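Long-range contact in CaaX farnesyltransferase beta subunit Ram1 (Aspergillus fumigatus, PDB 4L9P), which probably binds the CaaX peptide as the zinc-dependent beta subunit of the heterodimer that transfers a farnesyl group from farnesyl diphosphate to a protein cysteine: residues 120-125 with 410-415. Residues are numbered along the deposited sequence; the frame is centred on the assembly and turned at random.
Sequences GIPALQ and ILSCCQ
In the alpha-alpha toroid fold of the prenyltransferase beta subunit, Gln415, just past the C-terminal end of helix 403-413, clasps the backbone of the extended loop 120-125 where it runs into helix 126-135. The amide of Gln415 grips the loop twice. NE2 donates to Ala123 O at 3.0 Å, nearly straight, with that oxygen in the plane of the amide; OE1 takes Gln125 N at 2.9 Å on a lone pair, so the carboxamide bridges the peptide groups on both sides of Leu124. Gln125 N belongs to the N-cap residue of helix 126-135, and His129 of that helix also bonds OE1. The second proton of NE2 goes back to the helix, to Leu411 O at 2.9 Å (N-H...O 174°). Together with the bond from His129, these bonds fix the rotation of the amide. Gln125 bends at chi2 (-63°), which turns its CD back over the loop, and its NE2 donates to Ala123 O from the carbonyl face opposite the one Gln415 uses; that nitrogen also reaches Gly114 O.

Beside this polar clasp, Leu411 points toward the loop between Ile121 and Leu124 and crosses each side chain at about a right angle. CG2 of Ile121, anti to its backbone N, presses on Leu411 CB at 3.5 Å, tighter than usual for carbons, while Leu411 CD2 meets Leu124 CD1 at 3.8 Å. Leu438 and Leu441 of helix 431-444 pack against Leu124 and Leu411 respectively. The ring of Pro122 rests on the helix backbone, with CG 3.4 Å from Leu411 O. At the Gly120 end, a water bridges Gly120 O and Ser412 OG, which also lies 3.5 Å from Pro122 CD.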
loop_
_atom_site.group_PDB
_atom_site.type_symbol
_atom_site.label_atom_id
_atom_site.label_comp_id
_atom_site.label_asym_id
_atom_site.label_seq_id
_atom_site.Cartn_x
_atom_site.Cartn_y
_atom_site.Cartn_z
ATOM N N GLY B 120 21.177 16.061 -16.566
ATOM C CA GLY B 120 20.623 15.420 -17.747
ATOM C C GLY B 120 19.131 15.143 -17.615
ATOM O O GLY B 120 18.601 14.361 -18.414
ATOM N N ILE B 121 18.454 15.784 -16.667
ATOM C CA ILE B 121 17.060 15.416 -16.344
ATOM C C ILE B 121 16.096 16.532 -16.804
ATOM O O ILE B 121 16.386 17.739 -16.610
ATOM C CB ILE B 121 16.929 15.275 -14.847
ATOM C CG1 ILE B 121 17.890 14.181 -14.351
ATOM C CG2 ILE B 121 15.443 14.929 -14.458
ATOM C CD1 ILE B 121 17.949 14.043 -12.827
ATOM N N PRO B 122 15.020 16.206 -17.489
ATOM C CA PRO B 122 14.065 17.242 -17.906
ATOM C C PRO B 122 13.391 17.951 -16.746
ATOM O O PRO B 122 13.181 17.401 -15.660
ATOM C CB PRO B 122 13.048 16.480 -18.784
ATOM C CG PRO B 122 13.226 15.051 -18.417
ATOM C CD PRO B 122 14.595 14.845 -17.849
ATOM N N ALA B 123 13.003 19.184 -16.977
ATOM C CA ALA B 123 12.215 19.911 -15.998
ATOM C C ALA B 123 10.891 19.230 -15.699
ATOM O O ALA B 123 10.278 18.583 -16.572
ATOM C CB ALA B 123 11.876 21.319 -16.594
ATOM N N LEU B 124 10.399 19.482 -14.514
ATOM C CA LEU B 124 8.997 19.178 -14.205
ATOM C C LEU B 124 8.135 20.102 -15.080
ATOM O O LEU B 124 8.276 21.351 -15.035
ATOM C CB LEU B 124 8.744 19.416 -12.721
ATOM C CG LEU B 124 7.303 19.101 -12.267
ATOM C CD1 LEU B 124 6.930 17.614 -12.431
ATOM C CD2 LEU B 124 7.034 19.589 -10.837
ATOM N N GLN B 125 7.215 19.512 -15.826
ATOM C CA GLN B 125 6.367 20.246 -16.802
ATOM C C GLN B 125 5.147 20.826 -16.073
ATOM O O GLN B 125 4.018 20.351 -16.214
ATOM C CB GLN B 125 6.008 19.352 -18.017
ATOM C CG GLN B 125 7.283 18.901 -18.792
ATOM C CD GLN B 125 8.083 20.051 -19.410
ATOM O OE1 GLN B 125 7.495 21.001 -19.993
ATOM N NE2 GLN B 125 9.430 19.989 -19.281
ATOM N N ILE B 410 10.959 9.674 -11.845
ATOM C CA ILE B 410 9.760 10.507 -11.979
ATOM C C ILE B 410 9.886 11.517 -13.111
ATOM O O ILE B 410 8.997 11.588 -13.986
ATOM C CB ILE B 410 9.523 11.255 -10.645
ATOM C CG1 ILE B 410 9.161 10.255 -9.502
ATOM C CG2 ILE B 410 8.396 12.323 -10.813
ATOM C CD1 ILE B 410 9.229 10.878 -8.128
ATOM N N LEU B 411 10.989 12.270 -13.137
ATOM C CA LEU B 411 11.075 13.356 -14.130
ATOM C C LEU B 411 11.425 12.859 -15.522
ATOM O O LEU B 411 10.902 13.441 -16.525
ATOM C CB LEU B 411 12.078 14.432 -13.678
ATOM C CG LEU B 411 11.628 15.187 -12.435
ATOM C CD1 LEU B 411 12.759 16.215 -11.991
ATOM C CD2 LEU B 411 10.291 15.933 -12.673
ATOM N N SER B 412 12.309 11.862 -15.628
ATOM C CA SER B 412 12.717 11.369 -16.963
ATOM C C SER B 412 11.723 10.382 -17.538
ATOM O O SER B 412 11.543 10.340 -18.778
ATOM C CB SER B 412 14.100 10.713 -16.953
ATOM O OG SER B 412 15.116 11.638 -16.554
ATOM N N CYS B 413 11.038 9.576 -16.670
ATOM C CA CYS B 413 10.266 8.447 -17.177
ATOM C C CYS B 413 8.774 8.557 -16.963
ATOM O O CYS B 413 8.005 7.880 -17.687
ATOM C CB CYS B 413 10.711 7.122 -16.549
ATOM S SG CYS B 413 12.422 6.691 -16.937
ATOM N N CYS B 414 8.310 9.354 -15.987
ATOM C CA CYS B 414 6.868 9.295 -15.633
ATOM C C CYS B 414 6.096 10.512 -16.090
ATOM O O CYS B 414 4.904 10.610 -15.795
ATOM C CB CYS B 414 6.687 9.145 -14.121
ATOM S SG CYS B 414 7.257 7.521 -13.524
ATOM N N GLN B 415 6.718 11.449 -16.814
ATOM C CA GLN B 415 5.944 12.574 -17.320
ATOM C C GLN B 415 5.379 12.329 -18.712
ATOM O O GLN B 415 6.102 11.926 -19.632
ATOM C CB GLN B 415 6.817 13.837 -17.404
ATOM C CG GLN B 415 7.419 14.227 -16.036
ATOM C CD GLN B 415 7.966 15.659 -16.115
ATOM O OE1 GLN B 415 7.189 16.609 -15.939
ATOM N NE2 GLN B 415 9.250 15.777 -16.341
HETATM O O HOH W 1 16.667 12.301 -18.759
#